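Cupin 2 conserved barrel domain protein (Desulfovibrio desulfuricans subsp. desulfuricans str. G20, PDB 2Q30) is of unknown function but adopts the double-stranded beta-helix fold of the RmlC-like cupins and forms a two-chain assembly. Local coordinates at residues A[66-71]-A[82-87]. Numbering follows the deposited sequence.
Sequences GEFVGD and AVLVAP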
ATOM      1  N   GLY A  66      -9.816   1.909  11.603  1.00 30.00           N
ATOM      2  CA  GLY A  66      -9.067   2.508  12.675  1.00 28.72           C
ATOM      3  C   GLY A  66      -8.941   4.005  12.508  1.00 28.73           C
ATOM      4  O   GLY A  66      -9.812   4.666  11.905  1.00 29.39           O
ATOM      5  N   GLU A  67      -7.868   4.524  13.089  1.00 28.27           N
ATOM      6  CA  GLU A  67      -7.528   5.939  13.054  1.00 29.99           C
ATOM      7  C   GLU A  67      -6.044   6.113  12.837  1.00 30.18           C
ATOM      8  O   GLU A  67      -5.244   5.338  13.395  1.00 31.88           O
ATOM      9  CB  GLU A  67      -7.848   6.571  14.409  1.00 30.43           C
ATOM     10  CG  GLU A  67      -9.274   6.496  14.754  1.00 36.13           C
ATOM     11  CD  GLU A  67      -9.603   7.095  16.088  1.00 33.88           C
ATOM     12  OE1 GLU A  67      -8.929   6.758  17.080  1.00 40.67           O
ATOM     13  OE2 GLU A  67     -10.572   7.848  16.147  1.00 42.38           O
ATOM     14  N   PHE A  68      -5.676   7.109  12.027  1.00 28.39           N
ATOM     15  CA  PHE A  68      -4.285   7.535  11.911  1.00 29.23           C
ATOM     16  C   PHE A  68      -4.131   8.543  13.016  1.00 30.60           C
ATOM     17  O   PHE A  68      -4.884   9.516  13.072  1.00 30.33           O
ATOM     18  CB  PHE A  68      -4.000   8.210  10.588  1.00 30.17           C
ATOM     19  CG  PHE A  68      -4.207   7.328   9.426  1.00 27.32           C
ATOM     20  CD1 PHE A  68      -3.458   6.152   9.302  1.00 31.43           C
ATOM     21  CD2 PHE A  68      -5.106   7.664   8.431  1.00 30.30           C
ATOM     22  CE1 PHE A  68      -3.631   5.309   8.208  1.00 31.58           C
ATOM     23  CE2 PHE A  68      -5.261   6.842   7.324  1.00 29.83           C
ATOM     24  CZ  PHE A  68      -4.538   5.664   7.222  1.00 29.39           C
ATOM     25  N   VAL A  69      -3.148   8.346  13.879  1.00 30.61           N
ATOM     26  CA  VAL A  69      -2.948   9.219  15.038  1.00 29.90           C
ATOM     27  C   VAL A  69      -1.702  10.096  14.793  1.00 32.59           C
ATOM     28  O   VAL A  69      -0.753   9.677  14.115  1.00 30.40           O
ATOM     29  CB  VAL A  69      -2.833   8.383  16.329  1.00 31.95           C
ATOM     30  CG1 VAL A  69      -2.830   9.268  17.584  1.00 27.18           C
ATOM     31  CG2 VAL A  69      -3.987   7.406  16.400  1.00 30.32           C
ATOM     32  N   GLY A  70      -1.732  11.320  15.319  1.00 31.47           N
ATOM     33  CA  GLY A  70      -0.615  12.248  15.170  1.00 33.99           C
ATOM     34  C   GLY A  70      -0.309  12.995  16.439  1.00 34.46           C
ATOM     35  O   GLY A  70      -0.650  12.551  17.545  1.00 33.72           O
ATOM     36  N   ASP A  71       0.353  14.131  16.242  1.00 36.13           N
ATOM     37  CA  ASP A  71       0.749  15.057  17.288  1.00 38.69           C
ATOM     38  C   ASP A  71      -0.471  15.426  18.160  1.00 38.33           C
ATOM     39  O   ASP A  71      -1.546  15.759  17.636  1.00 37.84           O
ATOM     40  CB  ASP A  71       1.384  16.301  16.603  1.00 40.82           C
ATOM     41  CG  ASP A  71       1.821  17.388  17.568  1.00 44.60           C
ATOM     42  OD1 ASP A  71       2.292  17.081  18.685  1.00 49.14           O
ATOM     43  OD2 ASP A  71       1.722  18.567  17.159  1.00 51.46           O
ATOM     44  N   ALA A  82      -7.949   3.320   3.285  1.00 29.79           N
ATOM     45  CA  ALA A  82      -7.421   4.659   3.515  1.00 30.63           C
ATOM     46  C   ALA A  82      -5.919   4.579   3.487  1.00 29.87           C
ATOM     47  O   ALA A  82      -5.339   3.548   3.855  1.00 30.48           O
ATOM     48  CB  ALA A  82      -7.912   5.246   4.846  1.00 28.23           C
ATOM     49  N   VAL A  83      -5.281   5.651   3.000  1.00 31.09           N
ATOM     50  CA  VAL A  83      -3.826   5.749   2.957  1.00 29.99           C
ATOM     51  C   VAL A  83      -3.406   7.065   3.571  1.00 32.19           C
ATOM     52  O   VAL A  83      -3.967   8.088   3.226  1.00 34.13           O
ATOM     53  CB  VAL A  83      -3.225   5.605   1.502  1.00 32.65           C
ATOM     54  CG1 VAL A  83      -3.790   6.588   0.558  1.00 35.03           C
ATOM     55  CG2 VAL A  83      -1.706   5.724   1.524  1.00 28.40           C
ATOM     56  N   LEU A  84      -2.459   7.009   4.505  1.00 30.09           N
ATOM     57  CA  LEU A  84      -1.871   8.182   5.135  1.00 29.26           C
ATOM     58  C   LEU A  84      -0.520   8.333   4.482  1.00 29.40           C
ATOM     59  O   LEU A  84       0.145   7.330   4.335  1.00 27.98           O
ATOM     60  CB  LEU A  84      -1.642   7.917   6.611  1.00 27.41           C
ATOM     61  CG  LEU A  84      -0.922   8.994   7.436  1.00 31.81           C
ATOM     62  CD1 LEU A  84      -1.791  10.197   7.622  1.00 31.84           C
ATOM     63  CD2 LEU A  84      -0.540   8.361   8.770  1.00 33.79           C
ATOM     64  N   VAL A  85      -0.138   9.554   4.083  1.00 26.54           N
ATOM     65  CA  VAL A  85       1.209   9.842   3.597  1.00 29.03           C
ATOM     66  C   VAL A  85       1.786  10.919   4.514  1.00 31.51           C
ATOM     67  O   VAL A  85       1.149  11.939   4.757  1.00 30.01           O
ATOM     68  CB  VAL A  85       1.280  10.319   2.136  1.00 31.01           C
ATOM     69  CG1 VAL A  85       2.794  10.347   1.647  1.00 30.21           C
ATOM     70  CG2 VAL A  85       0.484   9.402   1.235  1.00 30.59           C
ATOM     71  N   ALA A  86       3.007  10.706   4.971  1.00 30.86           N
ATOM     72  CA  ALA A  86       3.637  11.622   5.893  1.00 31.74           C
ATOM     73  C   ALA A  86       5.141  11.521   5.863  1.00 30.78           C
ATOM     74  O   ALA A  86       5.673  10.470   5.512  1.00 31.13           O
ATOM     75  CB  ALA A  86       3.130  11.337   7.341  1.00 31.66           C
ATOM     76  N   PRO A  87       5.835  12.638   6.196  1.00 30.67           N
ATOM     77  CA  PRO A  87       7.268  12.534   6.416  1.00 30.23           C
ATOM     78  C   PRO A  87       7.524  11.569   7.604  1.00 28.69           C
ATOM     79  O   PRO A  87       6.706  11.478   8.535  1.00 28.37           O
ATOM     80  CB  PRO A  87       7.688  13.985   6.767  1.00 31.36           C
ATOM     81  CG  PRO A  87       6.631  14.839   6.168  1.00 32.30           C
ATOM     82  CD  PRO A  87       5.373  14.034   6.345  1.00 32.41           C
TER
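Phe68 and Leu84 meet where strands 66-69 and 82-87 run nearly parallel, 7° apart in direction, with axes 9.0 Å from each other at closest approach and no hydrogen bond between them. The strands are too far apart to pair, and the Phe68 side chain crosses the gap to reach both side chains and backbone of strand 82-87. Phe68, with CG anti to its own carbonyl carbon (chi1 -62°), and Leu84 each point toward the other strand, and they pass alongside one another, each heading for the strand the other comes from. The ring is met on one face by the methylene of Leu84: CB sits 3.5 Å from the Phe68 ring centroid and only 6° off the ring normal, a CH-pi contact almost exactly over the centre. Beyond CB the leucine continues toward strand 66-69, bringing Leu84 CD2 to 3.9 Å from Phe68 CB. Such interleaving illustrates how a double-stranded beta-helix, the cupin barrel, is filled: strand 66-69 belongs to one antiparallel sheet and strand 82-87 to the other, so the phenylalanine bridges the gap between the two walls here. At the far end of the ring, Phe68 CE2 comes within 4.0 Å of Ala82 CB. Phe68 CZ rests 3.7 Å from the backbone N of Leu84. The small alanine and the larger leucine, two residues apart and both directed inward, thus meet the same ring, whereas the intervening Val83 turns its side chain away. Ile59 and Val61 of strand 56-63 and Ile76 and Ala78 of strand 75-78 add further apolar contacts to Phe68. Ser8 of the second subunit also packs against Phe68, and strand 82-87 pairs antiparallel with a strand of that subunit, continuing the sheet across the dimer interface.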